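Local coordinates for protein putative polysaccharide binding proteins (DUF1812) (Bacteroides thetaiotaomicron VPI-5482, PDB 3GF8) that is of unknown function but, as a predicted outer-membrane lipoprotein of the FimB/Mfa2 family, probably takes part in building fimbriae, at residues Leu165-Tyr170 with Ala206-Asp211; Leu278-Val283 with Val288-Glu293; Tyr22-Glu27 with Thr257-Asp262; Asn178-His183 with Leu188-Leu193. All coordinates share one frame; numbering follows the deposited sequence.

Following the chain from the N terminus, the loop Tyr-22 to Glu-27 after strand 16-21 waits some 230 residues for helix 257-263, so contact 3 closes the longest loop. Contact 1 is nested inside it, bringing the turn before strand 170-176 against the start of strand 209-214, and contact 4 is nested in turn inside contact 1, folding the segment after strand 180-182 back along that strand. Contact 2 opens only after contact 3 has closed: it is the C-terminal hairpin of strands 279-284 and 287-290. No two contacts cross or touch. Contacts 1 and 2 lie on the same side of the chain's centre, their own centres about 18 Å apart.

Contact 1 of 4, residues Leu165-Tyr170 with Ala206-Asp211; sequences LDMNDY and ATAYVD
Met-167, a selenomethionine, lays its side chain on the backbone of Ala-208 to Val-210 and carries this contact by itself. With CG anti to its own carbonyl carbon (chi1 -72°) and the next torsion extended, the chain runs straight out to the selenium; the bend at chi3 (55°) then turns the methyl along the opposing strand. SE therefore meets Ala-208, 3.4 Å from Ala-208 O and 3.7 Å from Ala-208 CB. The methyl goes on to the next peptide: Met-167 CE is 3.4 Å from Tyr-209 C. It also presses on Val-210, with Met-167 CE and Val-210 CG1 at a rather tight 3.5 Å. Val-210 offers that branch because CG1 lies beside its backbone N, while CG2 only grazes the methyl. Tyr-209 points the other way, and its ring takes a cation-pi contact from Arg-153. Behind Met-167 the backbone is turned by a type I beta turn from Asp-166 to Asp-169, in which Asp-166 OD1 accepts weak bonds from the backbone N of Asn-168 and Asp-169. Gln-202 takes the Met-167 N-H. A loop methionine laid across strand 209-214 and its neighbour 139-158, touching Phe-156 of the latter, is consistent with the apolar interior of a beta-sandwich, as in the transthyretin-like clan.

Contact 2 of 4, residues Leu278-Val283 with Val288-Glu293; sequences LAVQIV and VHRIQE
Val-280 O takes two donors from the returning chain, Ile-291 N and Arg-290 NH1, and it does so at a classic beta bulge in the pairing with strand 266-273, Val-280 and Gln-281 both standing opposite Phe-272. The sound bond is from Ile-291 N to Val-280 O, 2.9 Å and practically straight at 179°, the donor arriving from above the carbonyl plane. The second, from Arg-290 NH1 to the same oxygen, is weak. Arg-290 reaches it because its CG is anti to the backbone N and the chain then bends at chi2 (77°), folding the guanidinium back so that Val-280 CG1 covers one of its faces near the rim. Beyond the bulge the hairpin is regular antiparallel: Ile-282 and His-289 form a hydrogen-bonded pair, Ile-282 N to His-289 O and His-289 N to Ile-282 O both 2.9 Å. At the other end, a water donates to Ala-279 O at 2.6 Å and also to Ile-291 O, bridging the two carbonyls past the end of the strand pairing. On the face shared with His-289, Ile-282 CD1 meets Ile-291 CD1 at 4.0 Å. An alanine in place of Ile-282 would lack that methyl and would probably open a gap beside Ile-291 and Tyr-244. Strand 266-273 pairs along the other edge of strand 279-284, while helix 241-246 lies over the isoleucines through Tyr-244.

Contact 3 of 4, residues Tyr22-Glu27 with Thr257-Asp262; sequences YDYNME and TQEYLD
Asp-262 OD1, on the helix residue whose CB meets the edge of the Tyr-24 ring, is gripped twice: Gln-258 NE2 donates to it at 2.9 Å from above the carboxylate plane, and Arg-216 forms a salt bridge with it. Tyr-24 is the centre of an inverse gamma turn in the loop after strand 16-21, and Met-26, a selenomethionine, makes a Met-aromatic contact with Tyr-260; these two side chains seat the loop on helix 257-263. The other carboxylate oxygen is tied to the loop by a water that donates to Asp-262 OD2 and lies 2.5 Å from Tyr-24 OH. A second water donates to both backbones, to Tyr-24 O at 2.7 Å and to Asp-262 O at 2.6 Å. No direct hydrogen bond joins the two segments; the waters make the polar links. Chi1 of -156° swings the Tyr-24 ring to the helix with CG opposite the backbone N. There its CE2 edge sits 3.6 Å from Asp-262 CB, and its hydroxyl rests beside the aliphatic part of Glu-259, Tyr-24 OH to Glu-259 CG being 3.3 Å. The Glu-259 carboxylate is nearly parallel to the ring, 13° between planes, and is engaged by Arg-263. Tyr-260 OH is bonded to Glu-251. Twice bent, the Met-26 chain brings its methyl to the ring edge, with Met-26 CE 3.7 Å from Tyr-260 CE1.

Contact 4 of 4, residues Asn178-His183 with Leu188-Leu193; sequences NGHLGH and LDDDVL
Gly-179 begins the contact by letting Asp-190 and Leu-193 come close: Asp-190 OD2 stands 3.4 Å from Gly-179 C, and a beta carbon here would clash with Leu-193 CD1. His-180 does most of the work. Its backbone O receives Leu-188 N at 2.7 Å, the one direct backbone bond between segments running in nearly opposite directions, and a water accepts from His-180 N and lies 2.9 Å from Leu-188 O. The side chain leaves with CG opposite the backbone N (chi1 -159°), which carries the ring over to the returning chain. There His-180 ND1 donates to Asp-189 O at 3.3 Å, nearly straight at 170° and with the acceptor in the ring plane. Leu-188 CD1 sits squarely over one face, 3.8 Å from the ring centroid, a CH-pi contact. An alanine at His-180 has no ring, which is likely to leave Asp-189 O without its side-chain mate and the Leu-188 methyl with a gap where the ring face was. Leu-181 points away from 188-193 and packs on Leu-187 and Met-215. Gly-182 follows, its N 3.6 Å from Leu-188 CG. Strand 105-108 pairs with strand 180-182 and places Lys-105 and Lys-107 near the histidine; Arg-110 salt-bridges Asp-190 OD2. The ND1 bond is consistent with a proton there, the ring's charge undetermined; bond and Leu-188 methyl together restrict the ring's rotation.

Contact 1 of 4, residues Leu165-Tyr170 with Ala206-Asp211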
loop_
_atom_site.group_PDB
_atom_site.type_symbol
_atom_site.label_atom_id
_atom_site.label_comp_id
_atom_site.label_asym_id
_atom_site.label_seq_id
_atom_site.Cartn_x
_atom_site.Cartn_y
_atom_site.Cartn_z
ATOM N N LEU A 165 19.331 20.041 12.512
ATOM C CA LEU A 165 19.035 18.643 12.661
ATOM C C LEU A 165 19.907 17.917 11.644
ATOM O O LEU A 165 19.820 18.202 10.464
ATOM C CB LEU A 165 17.546 18.407 12.404
ATOM C CG LEU A 165 17.014 17.056 12.856
ATOM C CD1 LEU A 165 15.488 17.120 12.808
ATOM C CD2 LEU A 165 17.614 15.893 12.017
ATOM N N ASP A 166 20.768 17.015 12.105
ATOM C CA ASP A 166 21.521 16.149 11.201
ATOM C C ASP A 166 20.918 14.747 11.134
ATOM O O ASP A 166 20.983 13.977 12.096
ATOM C CB ASP A 166 22.961 16.032 11.630
ATOM C CG ASP A 166 23.678 14.915 10.916
ATOM O OD1 ASP A 166 23.196 13.755 10.954
ATOM O OD2 ASP A 166 24.730 15.192 10.313
HETATM N N MSE A 167 20.412 14.404 9.948
HETATM C CA MSE A 167 19.689 13.146 9.698
HETATM C C MSE A 167 20.500 11.848 9.769
HETATM O O MSE A 167 19.928 10.782 9.905
HETATM C CB MSE A 167 18.897 13.217 8.360
HETATM C CG MSE A 167 17.690 14.127 8.447
HETATM SE SE MSE A 167 16.568 14.085 6.869
HETATM C CE MSE A 167 16.233 12.104 6.823
ATOM N N ASN A 168 21.810 11.885 9.750
ATOM C CA ASN A 168 22.485 10.586 9.974
ATOM C C ASN A 168 22.724 10.249 11.448
ATOM O O ASN A 168 23.245 9.176 11.746
ATOM C CB ASN A 168 23.760 10.406 9.137
ATOM C CG ASN A 168 24.338 11.714 8.683
ATOM O OD1 ASN A 168 24.192 12.113 7.491
ATOM N ND2 ASN A 168 24.973 12.427 9.632
ATOM N N ASP A 169 22.301 11.114 12.375
ATOM C CA ASP A 169 22.429 10.762 13.802
ATOM C C ASP A 169 21.421 9.681 14.281
ATOM O O ASP A 169 21.619 9.048 15.325
ATOM C CB ASP A 169 22.359 12.032 14.657
ATOM C CG ASP A 169 23.525 13.013 14.375
ATOM O OD1 ASP A 169 24.559 12.609 13.807
ATOM O OD2 ASP A 169 23.400 14.204 14.722
ATOM N N TYR A 170 20.376 9.428 13.483
ATOM C CA TYR A 170 19.236 8.613 13.930
ATOM C C TYR A 170 18.907 7.417 13.051
ATOM O O TYR A 170 19.211 7.414 11.874
ATOM C CB TYR A 170 18.022 9.525 13.988
ATOM C CG TYR A 170 18.361 10.742 14.755
ATOM C CD1 TYR A 170 18.307 10.726 16.140
ATOM C CD2 TYR A 170 18.811 11.896 14.114
ATOM C CE1 TYR A 170 18.659 11.827 16.871
ATOM C CE2 TYR A 170 19.142 13.002 14.832
ATOM C CZ TYR A 170 19.076 12.954 16.226
ATOM O OH TYR A 170 19.417 14.041 16.983
ATOM N N ALA A 206 19.417 20.638 3.978
ATOM C CA ALA A 206 18.075 21.103 3.588
ATOM C C ALA A 206 17.420 20.160 2.570
ATOM O O ALA A 206 16.228 19.889 2.669
ATOM C CB ALA A 206 18.135 22.522 3.028
ATOM N N THR A 207 18.193 19.678 1.589
ATOM C CA THR A 207 17.759 18.568 0.704
ATOM C C THR A 207 17.416 17.230 1.453
ATOM O O THR A 207 16.461 16.547 1.088
ATOM C CB THR A 207 18.839 18.260 -0.385
ATOM N N ALA A 208 18.180 16.903 2.505
ATOM C CA ALA A 208 18.189 15.585 3.177
ATOM C C ALA A 208 16.830 14.900 3.415
ATOM O O ALA A 208 15.876 15.522 3.857
ATOM C CB ALA A 208 18.928 15.691 4.510
ATOM N N TYR A 209 16.768 13.598 3.179
ATOM C CA TYR A 209 15.566 12.834 3.429
ATOM C C TYR A 209 15.844 11.314 3.540
ATOM O O TYR A 209 16.903 10.866 3.167
ATOM C CB TYR A 209 14.571 13.138 2.313
ATOM C CG TYR A 209 15.008 12.702 0.915
ATOM C CD1 TYR A 209 14.760 11.406 0.456
ATOM C CD2 TYR A 209 15.637 13.587 0.049
ATOM C CE1 TYR A 209 15.148 11.002 -0.823
ATOM C CE2 TYR A 209 16.032 13.189 -1.238
ATOM C CZ TYR A 209 15.776 11.902 -1.659
ATOM O OH TYR A 209 16.135 11.514 -2.908
ATOM N N VAL A 210 14.884 10.540 4.050
ATOM C CA VAL A 210 14.911 9.068 3.965
ATOM C C VAL A 210 13.699 8.601 3.196
ATOM O O VAL A 210 12.605 9.147 3.373
ATOM C CB VAL A 210 14.884 8.390 5.370
ATOM C CG1 VAL A 210 16.157 8.687 6.157
ATOM C CG2 VAL A 210 13.729 8.830 6.164
ATOM N N ASP A 211 13.865 7.602 2.335
ATOM C CA ASP A 211 12.727 7.000 1.669
ATOM C C ASP A 211 12.461 5.673 2.282
ATOM O O ASP A 211 13.367 4.832 2.379
ATOM C CB ASP A 211 12.955 6.756 0.182
ATOM C CG ASP A 211 12.926 8.028 -0.644
ATOM O OD1 ASP A 211 12.435 9.050 -0.137
ATOM O OD2 ASP A 211 13.404 7.995 -1.815
#

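Contact 2 of 4, residues Leu278-Val283 with Val288-Glu293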
loop_
_atom_site.group_PDB
_atom_site.type_symbol
_atom_site.label_atom_id
_atom_site.label_comp_id
_atom_site.label_asym_id
_atom_site.label_seq_id
_atom_site.Cartn_x
_atom_site.Cartn_y
_atom_site.Cartn_z
ATOM N N LEU A 278 9.617 18.199 19.297
ATOM C CA LEU A 278 8.172 18.359 19.141
ATOM C C LEU A 278 7.946 18.870 17.719
ATOM O O LEU A 278 8.600 19.830 17.304
ATOM C CB LEU A 278 7.662 19.364 20.184
ATOM C CG LEU A 278 6.234 19.913 20.241
ATOM C CD1 LEU A 278 5.235 18.820 20.662
ATOM C CD2 LEU A 278 6.162 21.151 21.206
ATOM N N ALA A 279 7.040 18.229 16.985
ATOM C CA ALA A 279 6.633 18.720 15.656
ATOM C C ALA A 279 5.786 19.997 15.780
ATOM O O ALA A 279 4.709 20.015 16.402
ATOM C CB ALA A 279 5.880 17.639 14.870
ATOM N N VAL A 280 6.319 21.095 15.247
ATOM C CA VAL A 280 5.603 22.348 15.258
ATOM C C VAL A 280 4.615 22.368 14.106
ATOM O O VAL A 280 3.426 22.733 14.271
ATOM C CB VAL A 280 6.542 23.533 15.216
ATOM C CG1 VAL A 280 5.730 24.827 15.167
ATOM C CG2 VAL A 280 7.456 23.471 16.442
ATOM N N GLN A 281 5.096 21.941 12.948
ATOM C CA GLN A 281 4.249 21.814 11.789
ATOM C C GLN A 281 4.815 20.771 10.869
ATOM O O GLN A 281 6.008 20.479 10.941
ATOM C CB GLN A 281 4.141 23.154 11.054
ATOM C CG GLN A 281 5.473 23.764 10.692
ATOM C CD GLN A 281 5.369 24.811 9.583
ATOM O OE1 GLN A 281 4.564 25.753 9.657
ATOM N NE2 GLN A 281 6.216 24.661 8.556
ATOM N N ILE A 282 3.941 20.208 10.039
ATOM C CA ILE A 282 4.339 19.317 8.977
ATOM C C ILE A 282 3.895 19.843 7.616
ATOM O O ILE A 282 2.956 20.633 7.491
ATOM C CB ILE A 282 3.796 17.869 9.194
ATOM C CG1 ILE A 282 2.279 17.812 9.001
ATOM C CG2 ILE A 282 4.185 17.398 10.571
ATOM C CD1 ILE A 282 1.646 16.550 9.496
ATOM N N VAL A 283 4.557 19.376 6.574
ATOM C CA VAL A 283 4.124 19.668 5.250
ATOM C C VAL A 283 3.961 18.319 4.610
ATOM O O VAL A 283 4.916 17.536 4.560
ATOM C CB VAL A 283 5.113 20.523 4.536
ATOM C CG1 VAL A 283 4.672 20.785 3.023
ATOM C CG2 VAL A 283 5.242 21.806 5.258
ATOM N N VAL A 288 0.748 22.654 4.270
ATOM C CA VAL A 288 1.244 22.987 5.584
ATOM C C VAL A 288 0.160 22.755 6.635
ATOM O O VAL A 288 -0.949 23.159 6.405
ATOM C CB VAL A 288 1.654 24.457 5.616
ATOM C CG1 VAL A 288 2.263 24.789 6.946
ATOM C CG2 VAL A 288 2.610 24.779 4.430
ATOM N N HIS A 289 0.486 22.054 7.730
ATOM C CA HIS A 289 -0.397 21.822 8.894
ATOM C C HIS A 289 0.320 22.040 10.243
ATOM O O HIS A 289 1.333 21.381 10.536
ATOM C CB HIS A 289 -0.943 20.398 8.863
ATOM C CG HIS A 289 -1.625 20.050 7.580
ATOM N ND1 HIS A 289 -2.858 20.560 7.229
ATOM C CD2 HIS A 289 -1.250 19.239 6.563
ATOM C CE1 HIS A 289 -3.208 20.079 6.050
ATOM N NE2 HIS A 289 -2.247 19.278 5.622
ATOM N N ARG A 290 -0.188 22.986 11.040
ATOM C CA ARG A 290 0.238 23.192 12.430
ATOM C C ARG A 290 -0.130 21.958 13.270
ATOM O O ARG A 290 -1.199 21.386 13.104
ATOM C CB ARG A 290 -0.463 24.410 13.027
ATOM C CG ARG A 290 0.006 24.830 14.453
ATOM C CD ARG A 290 1.351 25.559 14.355
ATOM N NE ARG A 290 1.806 26.239 15.580
ATOM C CZ ARG A 290 2.328 25.644 16.656
ATOM N NH1 ARG A 290 2.456 24.317 16.689
ATOM N NH2 ARG A 290 2.721 26.386 17.709
ATOM N N ILE A 291 0.772 21.507 14.131
ATOM C CA ILE A 291 0.437 20.387 14.988
ATOM C C ILE A 291 0.081 20.999 16.313
ATOM O O ILE A 291 0.834 21.794 16.853
ATOM C CB ILE A 291 1.556 19.377 15.127
ATOM C CG1 ILE A 291 1.933 18.828 13.748
ATOM C CG2 ILE A 291 1.102 18.241 16.068
ATOM C CD1 ILE A 291 0.932 17.784 13.200
ATOM N N GLN A 292 -1.107 20.690 16.806
ATOM C CA GLN A 292 -1.505 21.199 18.130
ATOM C C GLN A 292 -0.792 20.368 19.186
ATOM O O GLN A 292 -0.878 19.127 19.192
ATOM C CB GLN A 292 -3.030 21.141 18.339
ATOM C CG GLN A 292 -3.845 21.998 17.372
ATOM C CD GLN A 292 -3.377 23.449 17.332
ATOM O OE1 GLN A 292 -3.163 24.064 18.372
ATOM N NE2 GLN A 292 -3.215 23.999 16.130
ATOM N N GLU A 293 -0.078 21.053 20.062
ATOM C CA GLU A 293 0.762 20.392 21.082
ATOM C C GLU A 293 0.059 19.237 21.815
ATOM O O GLU A 293 0.638 18.159 22.006
ATOM C CB GLU A 293 1.316 21.419 22.082
ATOM C CG GLU A 293 2.709 21.082 22.510
ATOM C CD GLU A 293 3.339 22.118 23.405
ATOM O OE1 GLU A 293 2.961 23.325 23.329
ATOM O OE2 GLU A 293 4.240 21.696 24.167
HETATM O O HOH W 1 3.262 20.825 18.436
#

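Contact 3 of 4, residues Tyr22-Glu27 with Thr257-Asp262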
loop_
_atom_site.group_PDB
_atom_site.type_symbol
_atom_site.label_atom_id
_atom_site.label_comp_id
_atom_site.label_asym_id
_atom_site.label_seq_id
_atom_site.Cartn_x
_atom_site.Cartn_y
_atom_site.Cartn_z
ATOM N N TYR A 22 -7.218 0.839 -12.537
ATOM C CA TYR A 22 -6.610 1.459 -11.389
ATOM C C TYR A 22 -6.863 2.955 -11.443
ATOM O O TYR A 22 -5.972 3.729 -11.823
ATOM C CB TYR A 22 -5.090 1.151 -11.304
ATOM C CG TYR A 22 -4.397 1.909 -10.204
ATOM C CD1 TYR A 22 -4.962 2.025 -8.919
ATOM C CD2 TYR A 22 -3.205 2.563 -10.444
ATOM C CE1 TYR A 22 -4.304 2.777 -7.899
ATOM C CE2 TYR A 22 -2.566 3.286 -9.452
ATOM C CZ TYR A 22 -3.116 3.404 -8.192
ATOM O OH TYR A 22 -2.428 4.149 -7.243
ATOM N N ASP A 23 -8.082 3.347 -11.060
ATOM C CA ASP A 23 -8.458 4.745 -11.008
ATOM C C ASP A 23 -8.708 5.210 -9.600
ATOM O O ASP A 23 -8.941 6.415 -9.370
ATOM C CB ASP A 23 -9.677 5.045 -11.893
ATOM C CG ASP A 23 -10.954 4.290 -11.465
ATOM O OD1 ASP A 23 -10.966 3.524 -10.488
ATOM O OD2 ASP A 23 -11.957 4.439 -12.173
ATOM N N TYR A 24 -8.628 4.287 -8.635
ATOM C CA TYR A 24 -8.765 4.673 -7.207
ATOM C C TYR A 24 -7.451 5.330 -6.659
ATOM O O TYR A 24 -6.723 4.771 -5.837
ATOM C CB TYR A 24 -9.229 3.469 -6.385
ATOM C CG TYR A 24 -9.933 3.813 -5.101
ATOM C CD1 TYR A 24 -11.136 4.490 -5.104
ATOM C CD2 TYR A 24 -9.417 3.432 -3.882
ATOM C CE1 TYR A 24 -11.788 4.796 -3.930
ATOM C CE2 TYR A 24 -10.060 3.736 -2.701
ATOM C CZ TYR A 24 -11.257 4.406 -2.737
ATOM O OH TYR A 24 -11.907 4.714 -1.562
ATOM N N ASN A 25 -7.177 6.544 -7.134
ATOM C CA ASN A 25 -5.954 7.262 -6.814
ATOM C C ASN A 25 -6.258 8.752 -6.701
ATOM O O ASN A 25 -7.398 9.143 -6.925
ATOM C CB ASN A 25 -4.881 7.001 -7.866
ATOM C CG ASN A 25 -5.356 7.259 -9.274
ATOM O OD1 ASN A 25 -5.780 8.363 -9.620
ATOM N ND2 ASN A 25 -5.294 6.223 -10.108
HETATM N N MSE A 26 -5.261 9.589 -6.367
HETATM C CA MSE A 26 -5.535 11.009 -6.202
HETATM C C MSE A 26 -5.732 11.729 -7.529
HETATM O O MSE A 26 -6.180 12.858 -7.534
HETATM C CB MSE A 26 -4.481 11.716 -5.367
HETATM C CG MSE A 26 -4.399 11.171 -3.961
HETATM SE SE MSE A 26 -5.962 11.594 -2.945
HETATM C CE MSE A 26 -5.402 13.428 -2.532
ATOM N N GLU A 27 -5.453 11.077 -8.648
ATOM C CA GLU A 27 -5.736 11.684 -9.934
ATOM C C GLU A 27 -7.135 11.285 -10.401
ATOM O O GLU A 27 -7.573 11.682 -11.467
ATOM C CB GLU A 27 -4.670 11.285 -10.964
ATOM C CG GLU A 27 -3.241 11.743 -10.601
ATOM N N THR A 257 -10.721 9.587 5.952
ATOM C CA THR A 257 -9.371 9.144 6.218
ATOM C C THR A 257 -8.998 7.902 5.414
ATOM O O THR A 257 -7.954 7.887 4.767
ATOM C CB THR A 257 -9.174 8.884 7.702
ATOM O OG1 THR A 257 -9.469 10.091 8.395
ATOM C CG2 THR A 257 -7.726 8.431 8.025
ATOM N N GLN A 258 -9.839 6.870 5.413
ATOM C CA GLN A 258 -9.458 5.617 4.739
ATOM C C GLN A 258 -9.357 5.793 3.240
ATOM O O GLN A 258 -8.516 5.194 2.585
ATOM C CB GLN A 258 -10.422 4.475 5.029
ATOM C CG GLN A 258 -9.888 3.105 4.483
ATOM C CD GLN A 258 -8.542 2.728 5.094
ATOM O OE1 GLN A 258 -8.434 2.621 6.301
ATOM N NE2 GLN A 258 -7.502 2.585 4.256
ATOM N N GLU A 259 -10.234 6.624 2.696
ATOM C CA GLU A 259 -10.235 6.871 1.289
ATOM C C GLU A 259 -9.006 7.620 0.858
ATOM O O GLU A 259 -8.441 7.299 -0.187
ATOM C CB GLU A 259 -11.482 7.620 0.863
ATOM C CG GLU A 259 -11.517 7.814 -0.648
ATOM C CD GLU A 259 -12.876 8.257 -1.170
ATOM O OE1 GLU A 259 -13.809 8.500 -0.340
ATOM O OE2 GLU A 259 -12.992 8.354 -2.418
ATOM N N TYR A 260 -8.579 8.602 1.661
ATOM C CA TYR A 260 -7.330 9.299 1.387
ATOM C C TYR A 260 -6.140 8.337 1.495
ATOM O O TYR A 260 -5.274 8.281 0.619
ATOM C CB TYR A 260 -7.133 10.447 2.345
ATOM C CG TYR A 260 -5.810 11.143 2.187
ATOM C CD1 TYR A 260 -5.423 11.669 0.967
ATOM C CD2 TYR A 260 -4.945 11.297 3.273
ATOM C CE1 TYR A 260 -4.205 12.320 0.834
ATOM C CE2 TYR A 260 -3.752 11.972 3.155
ATOM C CZ TYR A 260 -3.381 12.470 1.927
ATOM O OH TYR A 260 -2.191 13.112 1.804
ATOM N N LEU A 261 -6.112 7.564 2.569
ATOM C CA LEU A 261 -5.033 6.592 2.759
ATOM C C LEU A 261 -4.928 5.563 1.604
ATOM O O LEU A 261 -3.819 5.150 1.217
ATOM C CB LEU A 261 -5.200 5.875 4.090
ATOM C CG LEU A 261 -5.062 6.758 5.334
ATOM C CD1 LEU A 261 -5.249 5.876 6.608
ATOM C CD2 LEU A 261 -3.737 7.518 5.320
ATOM N N ASP A 262 -6.062 5.165 1.046
ATOM C CA ASP A 262 -6.061 4.197 -0.053
ATOM C C ASP A 262 -5.694 4.853 -1.348
ATOM O O ASP A 262 -4.909 4.290 -2.150
ATOM C CB ASP A 262 -7.423 3.548 -0.254
ATOM C CG ASP A 262 -7.780 2.586 0.839
ATOM O OD1 ASP A 262 -6.881 1.989 1.462
ATOM O OD2 ASP A 262 -8.982 2.425 1.073
HETATM O O HOH W 2 -5.647 2.887 -4.255
HETATM O O HOH W 3 -11.273 3.587 0.521
#

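Contact 4 of 4, residues Asn178-His183 with Leu188-Leu193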
loop_
_atom_site.group_PDB
_atom_site.type_symbol
_atom_site.label_atom_id
_atom_site.label_comp_id
_atom_site.label_asym_id
_atom_site.label_seq_id
_atom_site.Cartn_x
_atom_site.Cartn_y
_atom_site.Cartn_z
ATOM N N ASN A 178 0.993 -4.814 9.620
ATOM C CA ASN A 178 0.175 -4.729 8.426
ATOM C C ASN A 178 0.695 -5.596 7.296
ATOM O O ASN A 178 0.336 -5.368 6.162
ATOM C CB ASN A 178 0.043 -3.259 7.948
ATOM C CG ASN A 178 1.377 -2.579 7.670
ATOM O OD1 ASN A 178 2.448 -3.083 7.995
ATOM N ND2 ASN A 178 1.308 -1.400 7.067
ATOM N N GLY A 179 1.478 -6.626 7.607
ATOM C CA GLY A 179 2.123 -7.433 6.573
ATOM C C GLY A 179 1.382 -8.699 6.162
ATOM O O GLY A 179 1.947 -9.521 5.423
ATOM N N HIS A 180 0.132 -8.873 6.599
ATOM C CA HIS A 180 -0.618 -10.119 6.289
ATOM C C HIS A 180 -2.050 -9.772 5.840
ATOM O O HIS A 180 -2.878 -9.360 6.646
ATOM C CB HIS A 180 -0.624 -11.045 7.512
ATOM C CG HIS A 180 -0.887 -12.487 7.209
ATOM N ND1 HIS A 180 -1.206 -13.396 8.194
ATOM C CD2 HIS A 180 -0.892 -13.176 6.041
ATOM C CE1 HIS A 180 -1.362 -14.590 7.647
ATOM N NE2 HIS A 180 -1.195 -14.480 6.341
ATOM N N LEU A 181 -2.319 -9.899 4.544
ATOM C CA LEU A 181 -3.591 -9.444 3.986
ATOM C C LEU A 181 -4.485 -10.629 3.612
ATOM O O LEU A 181 -4.057 -11.546 2.949
ATOM C CB LEU A 181 -3.348 -8.543 2.772
ATOM C CG LEU A 181 -2.460 -7.326 3.058
ATOM C CD1 LEU A 181 -2.223 -6.518 1.820
ATOM C CD2 LEU A 181 -3.055 -6.491 4.238
ATOM N N GLY A 182 -5.740 -10.567 4.029
ATOM C CA GLY A 182 -6.730 -11.555 3.651
ATOM C C GLY A 182 -7.291 -11.324 2.266
ATOM O O GLY A 182 -7.003 -10.309 1.613
ATOM N N HIS A 183 -8.126 -12.261 1.825
ATOM C CA HIS A 183 -8.760 -12.201 0.486
ATOM C C HIS A 183 -9.658 -10.974 0.291
ATOM O O HIS A 183 -9.987 -10.608 -0.855
ATOM C CB HIS A 183 -9.642 -13.438 0.281
ATOM C CG HIS A 183 -10.871 -13.408 1.120
ATOM N ND1 HIS A 183 -10.878 -13.813 2.442
ATOM C CD2 HIS A 183 -12.113 -12.952 0.851
ATOM C CE1 HIS A 183 -12.092 -13.645 2.934
ATOM N NE2 HIS A 183 -12.857 -13.118 1.990
ATOM N N LEU A 188 -4.762 -9.292 8.515
ATOM C CA LEU A 188 -4.789 -10.475 9.367
ATOM C C LEU A 188 -3.830 -10.282 10.533
ATOM O O LEU A 188 -2.979 -9.387 10.517
ATOM C CB LEU A 188 -4.385 -11.715 8.549
ATOM C CG LEU A 188 -5.218 -11.952 7.288
ATOM C CD1 LEU A 188 -4.807 -13.237 6.524
ATOM C CD2 LEU A 188 -6.720 -11.994 7.641
ATOM N N ASP A 189 -3.961 -11.135 11.541
ATOM C CA ASP A 189 -3.053 -11.110 12.670
ATOM C C ASP A 189 -1.670 -11.473 12.149
ATOM O O ASP A 189 -1.531 -12.318 11.261
ATOM C CB ASP A 189 -3.502 -12.084 13.766
ATOM C CG ASP A 189 -4.724 -11.563 14.551
ATOM O OD1 ASP A 189 -5.238 -10.472 14.223
ATOM O OD2 ASP A 189 -5.178 -12.231 15.499
ATOM N N ASP A 190 -0.660 -10.803 12.673
ATOM C CA ASP A 190 0.715 -10.966 12.190
ATOM C C ASP A 190 1.630 -10.369 13.230
ATOM O O ASP A 190 1.161 -9.717 14.161
ATOM C CB ASP A 190 0.893 -10.300 10.813
ATOM C CG ASP A 190 2.185 -10.747 10.081
ATOM O OD1 ASP A 190 2.895 -11.653 10.560
ATOM O OD2 ASP A 190 2.511 -10.165 9.022
ATOM N N ASP A 191 2.925 -10.645 13.122
ATOM C CA ASP A 191 3.907 -9.927 13.928
ATOM C C ASP A 191 3.933 -8.481 13.546
ATOM O O ASP A 191 3.569 -8.135 12.430
ATOM C CB ASP A 191 5.299 -10.505 13.702
ATOM C CG ASP A 191 5.432 -11.889 14.277
ATOM O OD1 ASP A 191 5.024 -12.058 15.440
ATOM O OD2 ASP A 191 5.917 -12.803 13.585
ATOM N N VAL A 192 4.382 -7.645 14.492
ATOM C CA VAL A 192 4.716 -6.250 14.212
ATOM C C VAL A 192 6.066 -6.149 13.502
ATOM O O VAL A 192 7.078 -6.681 13.978
ATOM C CB VAL A 192 4.751 -5.426 15.511
ATOM C CG1 VAL A 192 5.189 -3.942 15.253
ATOM C CG2 VAL A 192 3.384 -5.499 16.188
ATOM N N LEU A 193 6.059 -5.435 12.378
ATOM C CA LEU A 193 7.230 -5.237 11.563
ATOM C C LEU A 193 7.773 -3.806 11.756
ATOM O O LEU A 193 7.008 -2.873 12.061
ATOM C CB LEU A 193 6.891 -5.491 10.086
ATOM C CG LEU A 193 6.275 -6.841 9.699
ATOM C CD1 LEU A 193 5.994 -6.864 8.202
ATOM C CD2 LEU A 193 7.135 -8.063 10.156
HETATM O O HOH W 4 -1.475 -7.617 8.746
#